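PDB 2EAQ: LIM domain only protein 7 from Homo sapiens, which carries a PDZ domain that probably binds the C-terminal tails of partner proteins, as PDZ domains generally do. Local coordinates for residues I7-F21 and S34-L46. Sequence-based numbering, arbitrary orientation.
Sequences ISINQTPGKSLDFGF and SVEAGSPAEFSQL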
loop_
_atom_site.group_PDB
_atom_site.type_symbol
_atom_site.label_atom_id
_atom_site.label_comp_id
_atom_site.label_asym_id
_atom_site.label_seq_id
_atom_site.Cartn_x
_atom_site.Cartn_y
_atom_site.Cartn_z
ATOM N N ILE A 7 -0.232 7.179 5.080
ATOM C CA ILE A 7 -0.266 7.824 3.771
ATOM C C ILE A 7 -1.623 7.591 3.133
ATOM O O ILE A 7 -2.054 6.445 3.002
ATOM C CB ILE A 7 0.834 7.259 2.890
ATOM C CG1 ILE A 7 2.203 7.486 3.547
ATOM C CG2 ILE A 7 0.777 7.909 1.468
ATOM C CD1 ILE A 7 3.413 6.970 2.672
ATOM N N SER A 8 -2.315 8.655 2.750
ATOM C CA SER A 8 -3.626 8.541 2.144
ATOM C C SER A 8 -3.517 8.641 0.638
ATOM O O SER A 8 -2.898 9.558 0.125
ATOM C CB SER A 8 -4.491 9.673 2.674
ATOM O OG SER A 8 -5.854 9.406 2.194
ATOM N N ILE A 9 -4.076 7.645 -0.041
ATOM C CA ILE A 9 -4.034 7.546 -1.527
ATOM C C ILE A 9 -5.490 7.404 -1.955
ATOM O O ILE A 9 -6.253 6.675 -1.327
ATOM C CB ILE A 9 -3.174 6.322 -2.021
ATOM C CG1 ILE A 9 -1.876 6.293 -1.206
ATOM C CG2 ILE A 9 -2.923 6.452 -3.516
ATOM C CD1 ILE A 9 -0.928 5.175 -1.617
ATOM N N ASN A 10 -5.890 8.112 -3.001
ATOM C CA ASN A 10 -7.305 8.113 -3.438
ATOM C C ASN A 10 -7.433 8.159 -4.921
ATOM O O ASN A 10 -6.641 8.853 -5.575
ATOM C CB ASN A 10 -8.033 9.345 -2.883
ATOM C CG ASN A 10 -7.999 9.397 -1.380
ATOM O OD1 ASN A 10 -8.827 8.790 -0.707
ATOM N ND2 ASN A 10 -7.020 10.089 -0.833
ATOM N N GLN A 11 -8.391 7.414 -5.486
ATOM C CA GLN A 11 -8.653 7.494 -6.924
ATOM C C GLN A 11 -10.116 7.160 -7.137
ATOM O O GLN A 11 -10.823 6.879 -6.174
ATOM C CB GLN A 11 -7.687 6.574 -7.714
ATOM C CG GLN A 11 -7.885 5.095 -7.417
ATOM C CD GLN A 11 -6.997 4.204 -8.191
ATOM O OE1 GLN A 11 -7.401 3.052 -8.461
ATOM N NE2 GLN A 11 -5.888 4.665 -8.589
ATOM N N THR A 12 -10.579 7.253 -8.372
ATOM C CA THR A 12 -12.011 7.007 -8.616
ATOM C C THR A 12 -12.439 5.626 -8.192
ATOM O O THR A 12 -11.731 4.654 -8.467
ATOM C CB THR A 12 -12.264 7.129 -10.085
ATOM O OG1 THR A 12 -11.788 8.414 -10.493
ATOM C CG2 THR A 12 -13.768 7.142 -10.362
ATOM N N PRO A 13 -13.562 5.514 -7.511
ATOM C CA PRO A 13 -14.020 4.174 -7.097
ATOM C C PRO A 13 -14.269 3.311 -8.336
ATOM O O PRO A 13 -14.793 3.809 -9.359
ATOM C CB PRO A 13 -15.357 4.454 -6.381
ATOM C CG PRO A 13 -15.191 5.910 -5.847
ATOM C CD PRO A 13 -14.392 6.600 -6.955
ATOM N N GLY A 14 -13.854 2.041 -8.217
ATOM C CA GLY A 14 -14.008 1.076 -9.297
ATOM C C GLY A 14 -13.192 1.340 -10.553
ATOM O O GLY A 14 -13.596 0.870 -11.627
ATOM N N LYS A 15 -12.104 2.100 -10.451
ATOM C CA LYS A 15 -11.227 2.412 -11.587
ATOM C C LYS A 15 -10.596 1.181 -12.097
ATOM O O LYS A 15 -10.319 0.237 -11.322
ATOM C CB LYS A 15 -10.126 3.403 -11.134
ATOM C CG LYS A 15 -9.525 4.308 -12.226
ATOM C CD LYS A 15 -8.399 5.187 -11.603
ATOM C CE LYS A 15 -7.831 6.146 -12.660
ATOM N NZ LYS A 15 -6.865 7.065 -12.005
ATOM N N SER A 16 -10.347 1.162 -13.408
ATOM C CA SER A 16 -9.694 0.034 -14.030
ATOM C C SER A 16 -8.159 0.004 -13.838
ATOM O O SER A 16 -7.521 -1.026 -14.114
ATOM C CB SER A 16 -10.033 -0.005 -15.524
ATOM O OG SER A 16 -9.377 1.051 -16.183
ATOM N N LEU A 17 -7.575 1.109 -13.368
ATOM C CA LEU A 17 -6.140 1.179 -13.116
ATOM C C LEU A 17 -5.876 0.986 -11.622
ATOM O O LEU A 17 -6.721 1.372 -10.802
ATOM C CB LEU A 17 -5.624 2.549 -13.527
ATOM C CG LEU A 17 -5.878 3.036 -14.958
ATOM C CD1 LEU A 17 -5.247 4.406 -15.139
ATOM C CD2 LEU A 17 -5.277 2.033 -15.922
ATOM N N ASP A 18 -4.741 0.400 -11.265
ATOM C CA ASP A 18 -4.405 0.276 -9.839
ATOM C C ASP A 18 -3.833 1.613 -9.348
ATOM O O ASP A 18 -3.715 2.575 -10.088
ATOM C CB ASP A 18 -3.417 -0.843 -9.560
ATOM C CG ASP A 18 -2.153 -0.705 -10.354
ATOM O OD1 ASP A 18 -1.460 0.332 -10.283
ATOM O OD2 ASP A 18 -1.824 -1.669 -11.112
ATOM N N PHE A 19 -3.496 1.655 -8.072
ATOM C CA PHE A 19 -3.027 2.893 -7.450
ATOM C C PHE A 19 -1.653 3.370 -7.863
ATOM O O PHE A 19 -1.299 4.506 -7.575
ATOM C CB PHE A 19 -3.055 2.777 -5.929
ATOM C CG PHE A 19 -4.437 2.757 -5.327
ATOM C CD1 PHE A 19 -5.095 3.934 -5.002
ATOM C CD2 PHE A 19 -5.070 1.550 -5.060
ATOM C CE1 PHE A 19 -6.357 3.918 -4.400
ATOM C CE2 PHE A 19 -6.372 1.515 -4.458
ATOM C CZ PHE A 19 -7.000 2.719 -4.132
ATOM N N GLY A 20 -0.901 2.539 -8.572
ATOM C CA GLY A 20 0.402 3.025 -9.015
ATOM C C GLY A 20 1.579 2.468 -8.289
ATOM O O GLY A 20 2.673 2.951 -8.514
ATOM N N PHE A 21 1.420 1.435 -7.448
ATOM C CA PHE A 21 2.607 0.881 -6.810
ATOM C C PHE A 21 2.480 -0.656 -6.878
ATOM O O PHE A 21 1.391 -1.199 -7.090
ATOM C CB PHE A 21 2.696 1.364 -5.339
ATOM C CG PHE A 21 1.667 0.806 -4.436
ATOM C CD1 PHE A 21 1.937 -0.308 -3.674
ATOM C CD2 PHE A 21 0.398 1.407 -4.324
ATOM C CE1 PHE A 21 0.937 -0.811 -2.828
ATOM C CE2 PHE A 21 -0.580 0.891 -3.487
ATOM C CZ PHE A 21 -0.293 -0.210 -2.760
ATOM N N SER A 34 7.794 -0.591 -6.178
ATOM C CA SER A 34 7.887 0.427 -7.235
ATOM C C SER A 34 6.727 1.385 -7.028
ATOM O O SER A 34 5.689 1.025 -6.435
ATOM C CB SER A 34 7.758 -0.267 -8.605
ATOM O OG SER A 34 6.429 -0.775 -8.834
ATOM N N VAL A 35 6.931 2.634 -7.487
ATOM C CA VAL A 35 5.904 3.714 -7.452
ATOM C C VAL A 35 6.010 4.364 -8.807
ATOM O O VAL A 35 7.032 4.961 -9.127
ATOM C CB VAL A 35 6.174 4.700 -6.306
ATOM C CG1 VAL A 35 5.073 5.781 -6.312
ATOM C CG2 VAL A 35 6.119 4.025 -4.995
ATOM N N GLU A 36 4.924 4.280 -9.572
ATOM C CA GLU A 36 4.901 4.758 -10.934
ATOM C C GLU A 36 4.705 6.245 -11.092
ATOM O O GLU A 36 3.861 6.857 -10.439
ATOM C CB GLU A 36 3.762 4.102 -11.659
ATOM C CG GLU A 36 3.842 2.614 -11.870
ATOM C CD GLU A 36 2.653 2.247 -12.779
ATOM O OE1 GLU A 36 2.778 2.381 -14.034
ATOM O OE2 GLU A 36 1.591 1.917 -12.243
ATOM N N ALA A 37 5.535 6.856 -11.913
ATOM C CA ALA A 37 5.367 8.276 -12.214
ATOM C C ALA A 37 3.979 8.475 -12.786
ATOM O O ALA A 37 3.459 7.662 -13.553
ATOM C CB ALA A 37 6.418 8.718 -13.219
ATOM N N GLY A 38 3.385 9.580 -12.342
ATOM C CA GLY A 38 2.063 9.996 -12.773
ATOM C C GLY A 38 0.884 9.379 -12.036
ATOM O O GLY A 38 -0.263 9.725 -12.334
ATOM N N SER A 39 1.158 8.473 -11.091
ATOM C CA SER A 39 0.107 7.752 -10.422
ATOM C C SER A 39 -0.361 8.373 -9.128
ATOM O O SER A 39 0.292 9.233 -8.573
ATOM C CB SER A 39 0.625 6.313 -10.073
ATOM O OG SER A 39 1.582 6.380 -9.024
ATOM N N PRO A 40 -1.512 7.918 -8.618
ATOM C CA PRO A 40 -2.008 8.423 -7.328
ATOM C C PRO A 40 -0.968 8.133 -6.225
ATOM O O PRO A 40 -0.741 8.944 -5.286
ATOM C CB PRO A 40 -3.278 7.599 -7.110
ATOM C CG PRO A 40 -3.821 7.411 -8.469
ATOM C CD PRO A 40 -2.548 7.146 -9.315
ATOM N N ALA A 41 -0.300 6.989 -6.282
ATOM C CA ALA A 41 0.679 6.654 -5.236
ATOM C C ALA A 41 1.867 7.612 -5.271
ATOM O O ALA A 41 2.375 7.990 -4.215
ATOM C CB ALA A 41 1.121 5.197 -5.418
ATOM N N GLU A 42 2.289 8.087 -6.456
ATOM C CA GLU A 42 3.377 9.035 -6.538
ATOM C C GLU A 42 2.877 10.378 -6.013
ATOM O O GLU A 42 3.573 11.025 -5.252
ATOM C CB GLU A 42 3.868 9.153 -8.000
ATOM C CG GLU A 42 4.912 10.197 -8.204
ATOM C CD GLU A 42 6.254 9.900 -7.613
ATOM O OE1 GLU A 42 6.476 8.863 -6.909
ATOM O OE2 GLU A 42 7.148 10.739 -7.861
ATOM N N PHE A 43 1.665 10.753 -6.405
ATOM C CA PHE A 43 1.098 12.033 -5.945
ATOM C C PHE A 43 1.098 12.032 -4.411
ATOM O O PHE A 43 1.454 13.018 -3.766
ATOM C CB PHE A 43 -0.357 12.155 -6.474
ATOM C CG PHE A 43 -1.088 13.387 -5.965
ATOM C CD1 PHE A 43 -0.897 14.646 -6.554
ATOM C CD2 PHE A 43 -1.893 13.291 -4.851
ATOM C CE1 PHE A 43 -1.538 15.774 -5.986
ATOM C CE2 PHE A 43 -2.527 14.403 -4.279
ATOM C CZ PHE A 43 -2.335 15.645 -4.859
ATOM N N SER A 44 0.697 10.898 -3.820
ATOM C CA SER A 44 0.609 10.806 -2.342
ATOM C C SER A 44 1.913 10.653 -1.630
ATOM O O SER A 44 1.968 10.721 -0.408
ATOM C CB SER A 44 -0.269 9.627 -1.964
ATOM O OG SER A 44 -1.640 9.895 -2.323
ATOM N N GLN A 45 2.977 10.476 -2.398
ATOM C CA GLN A 45 4.346 10.378 -1.884
ATOM C C GLN A 45 4.678 9.129 -1.108
ATOM O O GLN A 45 5.441 9.136 -0.134
ATOM C CB GLN A 45 4.829 11.695 -1.209
ATOM C CG GLN A 45 4.804 12.855 -2.251
ATOM C CD GLN A 45 5.319 14.172 -1.816
ATOM O OE1 GLN A 45 4.931 15.235 -2.410
ATOM N NE2 GLN A 45 6.191 14.163 -0.845
ATOM N N LEU A 46 4.087 8.007 -1.583
ATOM C CA LEU A 46 4.524 6.681 -1.101
ATOM C C LEU A 46 5.893 6.472 -1.719
ATOM O O LEU A 46 6.168 6.921 -2.841
ATOM C CB LEU A 46 3.523 5.663 -1.636
ATOM C CG LEU A 46 3.797 4.188 -1.292
ATOM C CD1 LEU A 46 3.565 3.996 0.279
ATOM C CD2 LEU A 46 2.847 3.250 -2.083
HETATM O O HOH W 1 -0.354 11.849 0.581
HETATM O O HOH W 2 -3.733 9.876 -4.301
#
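With Leu46 CG anti to its backbone N (chi1 178°) and Phe21 CG between backbone N and carbonyl carbon (chi1 69°), Leu46 CD2 comes over one face of the phenylalanine ring, 4.0 Å from its centroid, a CH-pi contact. Ala41, whose lone methyl lets the helix come close to Gly20, meets the same ring obliquely, and the branches of Ile9 reach Pro40 CB (CG2) and Ser44 CB (CG1). Ser44 ties residues 34-46 to strand 2-10: its OG donates to Ser8 O at 2.8 Å and accepts a hydrogen bond from a water that accepts from Asn10 N. Phe19 O receives Ala41 N at 3.0 Å, and Gly20 O receives Glu36 N in a nearly straight bond (174°). Gly20 must lack a side chain, since a CB would clash with Ser39 CB. Ser39 is the N-cap, its OG accepting from Glu42 N and donating to Glu36 O; with alanine in its place, Glu42 N is likely to keep just its weak bond to Ser39 O. Asp18 to Phe21 match the GLGF-type loop and, as in other PDZ domains, probably receive a ligand's C-terminal carboxylate. Short helix 40-43 packs between strand 2-10 and the 21-26/29-35 hairpin, while strand 80-88 meets Ile9, Phe21 and Leu46.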